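Local coordinates for protein laccase (Botrytis aclada, PDB 3SQR) that oxidises phenolic substrates such as hydroquinones with copper ions, reduces dioxygen to water, and probably serves in lignin degradation and detoxification of lignin-derived products, at residues G271-F276 with I528-S533; I280-L285 with D322-R327. All blocks are in the same frame, centred on the assembly; numbering follows the deposited sequence.

Contact 1: G271-F276 with I528-S533; sequences GIDSHF and IAWHAS. With CU (copper (II) ion), chain D.
Ile272 and Asp273 meet Ile528, Ala529 and Trp530 in a buried contact between two cupredoxin-like domains of the laccase. The loop between strands 262-269 and 276-280 of the second domain packs on the start of helix 529-533 in the third, beside the type 1 copper. One backbone hydrogen bond joins them: Ala529 N donates to Ile272 O at 3.0 Å. Ile528 is the N-cap residue of the helix, so this N-H belongs to its first turn. The same oxygen makes a CA-H...O contact with Ile528 CA.

With Ile272 CG1 beside the backbone N (chi1 -71°), CG2 stands anti to N and over the pyrrole part of the Trp530 indole. Ile272 CG2 is nearest Trp530 NE1, at 3.2 Å. This CH-pi contact measures 3.6 Å from Ile272 CG2 to the centroid of the Trp530 five-membered ring. Asp273 OD2 approaches the edge of the same indole, 3.8 Å from Trp530 CD1 and near the ring plane. Asp273 CG also lies 3.5 Å from Ile528 CG2. That methyl in turn lies over the centre of the His531 ring. His531 ND1 binds the copper at 2.0 Å, and Cys526 and His463 complete the protein ligands. Ile528 CD1 is 3.5 Å from the metal.

Asp204 accepts the backbone N-H groups of Ile272 and Asp273 and so fixes the loop. Val210 and Trp214 of helix 210-217 also touch Trp530. The main-chain bond and the CH-pi contact set the loop against the helix start. Asp273 OD2 thereby comes within 4.7 Å of His531 NE2, a near approach and not a bond. A second-domain acid beside this histidine is consistent with the substrate-binding side of laccases.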
loop_
_atom_site.group_PDB
_atom_site.type_symbol
_atom_site.label_atom_id
_atom_site.label_comp_id
_atom_site.label_asym_id
_atom_site.label_seq_id
_atom_site.Cartn_x
_atom_site.Cartn_y
_atom_site.Cartn_z
ATOM N N GLY A 271 4.630 -5.972 2.883
ATOM C CA GLY A 271 4.612 -7.353 3.186
ATOM C C GLY A 271 3.228 -7.936 2.940
ATOM O O GLY A 271 2.252 -7.183 2.728
ATOM N N ILE A 272 3.181 -9.260 2.872
ATOM C CA ILE A 272 1.935 -10.041 2.733
ATOM C C ILE A 272 1.174 -9.943 4.040
ATOM O O ILE A 272 -0.027 -9.760 4.078
ATOM C CB ILE A 272 2.335 -11.534 2.463
ATOM C CG1 ILE A 272 2.917 -11.664 1.077
ATOM C CG2 ILE A 272 1.173 -12.518 2.654
ATOM C CD1 ILE A 272 3.701 -12.978 0.914
ATOM N N ASP A 273 1.910 -10.083 5.123
ATOM C CA ASP A 273 1.306 -10.025 6.471
ATOM C C ASP A 273 2.355 -9.721 7.475
ATOM O O ASP A 273 2.810 -10.598 8.204
ATOM C CB ASP A 273 0.634 -11.339 6.797
ATOM C CG ASP A 273 -0.312 -11.241 8.014
ATOM O OD1 ASP A 273 -0.271 -10.238 8.729
ATOM O OD2 ASP A 273 -1.109 -12.171 8.216
ATOM N N SER A 274 2.745 -8.446 7.521
ATOM C CA SER A 274 3.883 -7.978 8.290
ATOM C C SER A 274 3.534 -6.682 8.910
ATOM O O SER A 274 2.948 -5.834 8.236
ATOM C CB SER A 274 5.130 -7.781 7.388
ATOM O OG SER A 274 4.747 -7.045 6.231
ATOM N N HIS A 275 4.045 -6.450 10.105
ATOM C CA HIS A 275 3.940 -5.157 10.768
ATOM C C HIS A 275 5.328 -4.785 11.196
ATOM O O HIS A 275 6.080 -5.641 11.710
ATOM C CB HIS A 275 3.038 -5.188 12.005
ATOM C CG HIS A 275 2.633 -3.836 12.478
ATOM N ND1 HIS A 275 3.442 -3.050 13.270
ATOM C CD2 HIS A 275 1.521 -3.103 12.223
ATOM C CE1 HIS A 275 2.834 -1.889 13.487
ATOM N NE2 HIS A 275 1.655 -1.914 12.903
ATOM N N PHE A 276 5.640 -3.528 11.016
ATOM C CA PHE A 276 6.972 -3.022 11.325
ATOM C C PHE A 276 6.897 -1.871 12.285
ATOM O O PHE A 276 5.926 -1.155 12.368
ATOM C CB PHE A 276 7.811 -2.668 10.063
ATOM C CG PHE A 276 8.085 -3.848 9.174
ATOM C CD1 PHE A 276 9.086 -4.756 9.471
ATOM C CD2 PHE A 276 7.299 -4.067 8.059
ATOM C CE1 PHE A 276 9.332 -5.835 8.686
ATOM C CE2 PHE A 276 7.528 -5.146 7.258
ATOM C CZ PHE A 276 8.552 -6.062 7.592
ATOM N N ILE A 528 -3.689 -6.829 4.297
ATOM C CA ILE A 528 -3.039 -8.111 4.578
ATOM C C ILE A 528 -3.506 -9.019 3.424
ATOM O O ILE A 528 -4.715 -9.217 3.238
ATOM C CB ILE A 528 -3.433 -8.674 5.937
ATOM C CG1 ILE A 528 -2.883 -7.825 7.081
ATOM C CG2 ILE A 528 -2.941 -10.179 6.035
ATOM C CD1 ILE A 528 -3.473 -8.160 8.494
ATOM N N ALA A 529 -2.576 -9.462 2.588
ATOM C CA ALA A 529 -2.935 -10.066 1.352
ATOM C C ALA A 529 -3.826 -11.276 1.565
ATOM O O ALA A 529 -4.773 -11.452 0.815
ATOM C CB ALA A 529 -1.658 -10.447 0.498
ATOM N N TRP A 530 -3.524 -12.086 2.584
ATOM C CA TRP A 530 -4.409 -13.201 2.893
ATOM C C TRP A 530 -5.820 -12.746 3.166
ATOM O O TRP A 530 -6.743 -13.409 2.667
ATOM C CB TRP A 530 -3.912 -14.019 4.062
ATOM C CG TRP A 530 -2.463 -14.389 4.016
ATOM C CD1 TRP A 530 -1.523 -14.060 4.909
ATOM C CD2 TRP A 530 -1.824 -15.227 3.044
ATOM N NE1 TRP A 530 -0.330 -14.634 4.579
ATOM C CE2 TRP A 530 -0.511 -15.382 3.450
ATOM C CE3 TRP A 530 -2.287 -15.959 1.940
ATOM C CZ2 TRP A 530 0.396 -16.178 2.748
ATOM C CZ3 TRP A 530 -1.407 -16.725 1.247
ATOM C CH2 TRP A 530 -0.073 -16.813 1.661
ATOM N N HIS A 531 -5.978 -11.646 3.909
ATOM C CA HIS A 531 -7.310 -11.171 4.315
ATOM C C HIS A 531 -8.054 -10.607 3.128
ATOM O O HIS A 531 -9.235 -10.901 2.936
ATOM C CB HIS A 531 -7.197 -10.145 5.435
ATOM C CG HIS A 531 -6.633 -10.722 6.702
ATOM N ND1 HIS A 531 -6.483 -10.000 7.848
ATOM C CD2 HIS A 531 -6.150 -11.962 6.979
ATOM C CE1 HIS A 531 -5.964 -10.768 8.790
ATOM N NE2 HIS A 531 -5.774 -11.976 8.287
ATOM N N ALA A 532 -7.357 -9.873 2.278
ATOM C CA ALA A 532 -7.946 -9.429 1.026
ATOM C C ALA A 532 -8.440 -10.584 0.201
ATOM O O ALA A 532 -9.561 -10.583 -0.303
ATOM C CB ALA A 532 -6.907 -8.541 0.206
ATOM N N SER A 533 -7.598 -11.596 0.060
ATOM C CA SER A 533 -7.946 -12.789 -0.718
ATOM C C SER A 533 -9.127 -13.587 -0.100
ATOM O O SER A 533 -9.945 -14.191 -0.854
ATOM C CB SER A 533 -6.751 -13.678 -0.836
ATOM O OG SER A 533 -5.966 -13.217 -1.908
HETATM CU CU CU D . -6.952 -8.032 7.866
#

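Contact 2: I280-L285 with D322-R327; sequences IDNHTL and DNYWIR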
loop_
_atom_site.group_PDB
_atom_site.type_symbol
_atom_site.label_atom_id
_atom_site.label_comp_id
_atom_site.label_asym_id
_atom_site.label_seq_id
_atom_site.Cartn_x
_atom_site.Cartn_y
_atom_site.Cartn_z
ATOM N N ILE A 280 16.231 3.301 13.619
ATOM C CA ILE A 280 17.657 3.299 13.283
ATOM C C ILE A 280 18.326 3.603 14.622
ATOM O O ILE A 280 18.085 4.654 15.193
ATOM C CB ILE A 280 18.026 4.356 12.257
ATOM C CG1 ILE A 280 17.216 4.152 10.964
ATOM C CG2 ILE A 280 19.549 4.360 11.975
ATOM C CD1 ILE A 280 17.452 5.276 9.931
ATOM N N ASP A 281 19.077 2.668 15.135
ATOM C CA ASP A 281 19.686 2.853 16.446
ATOM C C ASP A 281 20.423 4.177 16.519
ATOM O O ASP A 281 21.167 4.566 15.620
ATOM C CB ASP A 281 20.690 1.748 16.737
ATOM C CG ASP A 281 20.068 0.407 16.902
ATOM O OD1 ASP A 281 18.812 0.252 16.865
ATOM O OD2 ASP A 281 20.866 -0.541 17.074
ATOM N N ASN A 282 20.199 4.853 17.639
ATOM C CA ASN A 282 20.843 6.099 17.988
ATOM C C ASN A 282 20.542 7.240 17.029
ATOM O O ASN A 282 21.216 8.244 17.043
ATOM C CB ASN A 282 22.343 5.897 18.138
ATOM C CG ASN A 282 22.981 6.960 18.994
ATOM O OD1 ASN A 282 23.977 7.529 18.587
ATOM N ND2 ASN A 282 22.387 7.251 20.180
ATOM N N HIS A 283 19.472 7.088 16.226
ATOM C CA HIS A 283 19.031 8.162 15.350
ATOM C C HIS A 283 17.549 8.449 15.601
ATOM O O HIS A 283 16.801 7.620 16.095
ATOM C CB HIS A 283 19.314 7.803 13.875
ATOM C CG HIS A 283 20.768 7.776 13.502
ATOM N ND1 HIS A 283 21.637 6.780 13.904
ATOM C CD2 HIS A 283 21.498 8.627 12.749
ATOM C CE1 HIS A 283 22.833 7.028 13.396
ATOM N NE2 HIS A 283 22.771 8.135 12.683
ATOM N N THR A 284 17.211 9.698 15.366
ATOM C CA THR A 284 15.883 10.208 15.516
ATOM C C THR A 284 15.292 10.332 14.108
ATOM O O THR A 284 15.934 10.735 13.128
ATOM C CB THR A 284 15.901 11.584 16.186
ATOM O OG1 THR A 284 16.445 11.418 17.520
ATOM C CG2 THR A 284 14.509 12.120 16.326
ATOM N N LEU A 285 14.069 9.918 14.037
ATOM C CA LEU A 285 13.322 10.084 12.805
ATOM C C LEU A 285 12.456 11.314 12.920
ATOM O O LEU A 285 11.672 11.399 13.852
ATOM C CB LEU A 285 12.451 8.859 12.577
ATOM C CG LEU A 285 13.068 7.463 12.690
ATOM C CD1 LEU A 285 11.945 6.415 12.472
ATOM C CD2 LEU A 285 14.207 7.186 11.714
ATOM N N ASP A 322 29.830 5.376 12.957
ATOM C CA ASP A 322 29.868 3.994 13.325
ATOM C C ASP A 322 28.792 3.315 12.450
ATOM O O ASP A 322 28.049 4.006 11.716
ATOM C CB ASP A 322 29.489 3.804 14.794
ATOM C CG ASP A 322 30.138 2.542 15.428
ATOM O OD1 ASP A 322 30.612 1.628 14.708
ATOM O OD2 ASP A 322 30.133 2.478 16.667
ATOM N N ASN A 323 28.755 1.994 12.575
ATOM C CA ASN A 323 27.695 1.147 12.043
ATOM C C ASN A 323 26.566 1.074 13.044
ATOM O O ASN A 323 26.765 0.925 14.258
ATOM C CB ASN A 323 28.275 -0.235 11.785
ATOM C CG ASN A 323 29.480 -0.170 10.936
ATOM O OD1 ASN A 323 29.481 0.531 9.936
ATOM N ND2 ASN A 323 30.569 -0.820 11.368
ATOM N N TYR A 324 25.330 1.170 12.566
ATOM C CA TYR A 324 24.189 1.132 13.445
ATOM C C TYR A 324 23.195 0.161 12.832
ATOM O O TYR A 324 23.096 0.054 11.566
ATOM C CB TYR A 324 23.541 2.517 13.575
ATOM C CG TYR A 324 24.411 3.509 14.258
ATOM C CD1 TYR A 324 25.311 4.231 13.562
ATOM C CD2 TYR A 324 24.338 3.679 15.648
ATOM C CE1 TYR A 324 26.156 5.162 14.238
ATOM C CE2 TYR A 324 25.178 4.592 16.331
ATOM C CZ TYR A 324 26.061 5.326 15.606
ATOM O OH TYR A 324 26.891 6.232 16.231
ATOM N N TRP A 325 22.525 -0.574 13.706
ATOM C CA TRP A 325 21.467 -1.441 13.228
ATOM C C TRP A 325 20.279 -0.618 12.745
ATOM O O TRP A 325 19.836 0.350 13.407
ATOM C CB TRP A 325 20.966 -2.362 14.307
ATOM C CG TRP A 325 21.843 -3.488 14.530
ATOM C CD1 TRP A 325 22.543 -3.747 15.658
ATOM C CD2 TRP A 325 22.150 -4.530 13.585
ATOM N NE1 TRP A 325 23.261 -4.922 15.496
ATOM C CE2 TRP A 325 23.061 -5.407 14.222
ATOM C CE3 TRP A 325 21.740 -4.804 12.268
ATOM C CZ2 TRP A 325 23.603 -6.554 13.570
ATOM C CZ3 TRP A 325 22.260 -5.923 11.613
ATOM C CH2 TRP A 325 23.190 -6.799 12.277
ATOM N N ILE A 326 19.730 -1.057 11.615
ATOM C CA ILE A 326 18.425 -0.535 11.117
ATOM C C ILE A 326 17.456 -1.631 11.448
ATOM O O ILE A 326 17.633 -2.780 11.050
ATOM C CB ILE A 326 18.396 -0.153 9.618
ATOM C CG1 ILE A 326 19.474 0.922 9.252
ATOM C CG2 ILE A 326 16.933 0.305 9.204
ATOM C CD1 ILE A 326 19.698 1.047 7.716
ATOM N N ARG A 327 16.452 -1.299 12.254
ATOM C CA ARG A 327 15.575 -2.295 12.817
ATOM C C ARG A 327 14.206 -2.225 12.179
ATOM O O ARG A 327 13.553 -1.197 12.266
ATOM C CB ARG A 327 15.452 -2.076 14.333
ATOM C CG ARG A 327 16.812 -2.346 14.993
ATOM C CD ARG A 327 16.739 -2.459 16.434
ATOM N NE ARG A 327 18.092 -2.399 16.978
ATOM C CZ ARG A 327 18.843 -3.453 17.326
ATOM N NH1 ARG A 327 18.418 -4.707 17.175
ATOM N NH2 ARG A 327 20.063 -3.235 17.818
#
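Ile280 and Ile326 form an antiparallel, non-hydrogen-bonded pair, with CA atoms 4.5 Å apart. A type II turn from Ile280 to His283 follows, closed by His283 N to Ile280 O, and its residues still pack on Tyr324. Asp281 N donates to Trp325 O at 3.0 Å.

Asp281 also carries the side-chain link. Arg327 grips its carboxylate side-on in a salt bridge, Arg327 NE 2.7 Å from Asp281 OD1 and NH2 2.9 Å from Asp281 OD2. Both oxygens use their syn lone pairs, and the carboxylate and guanidinium planes are 21° apart, nearly coplanar. Ser359 OG is a further partner of Asp281 OD2. The Asp281 and Trp325 side chains run side by side, pointing the same way, with Asp281 OD2 3.3 Å from Trp325 CB. That CB lies over one face of the Arg327 guanidinium.

His283 points its edge at one face of Tyr324, a T-shaped pair with planes at 83°. His283 CE1 is 3.7 Å from Tyr324 CD1. His283 ND1 donates to Asp281 O at 2.8 Å, and NE2 bonds to Tyr349 OH, which fixes the imidazole at both nitrogens. Asn282 CB lies 3.6 Å from Tyr324 CE2, and Tyr324 OH bonds to Ala320 O.

Strand 323-327 runs between strands 276-280 and 344-348 in the sheet. Leu347 of strand 344-348 touches Ile280, His283 and Ile326.

Overall arrangement
Contacts 1 and 2 flank strand 276-280 in the sequence: 271-276 leads into it and 280-285 leads out. Their centres are about 26 Å apart, and nothing else joins them directly. Contact 1 is an interface between domains, with its centre about 10 Å from the centre of the chain. It holds a ligand of the type 1 copper, and the side chain of Ala529 lies about 10 Å from another copper ion. Contact 2 stays within the second domain, about 25 Å from the chain centre and away from the copper sites. The side chain of Trp325 comes about 7 Å from a bound N-acetylglucosamine.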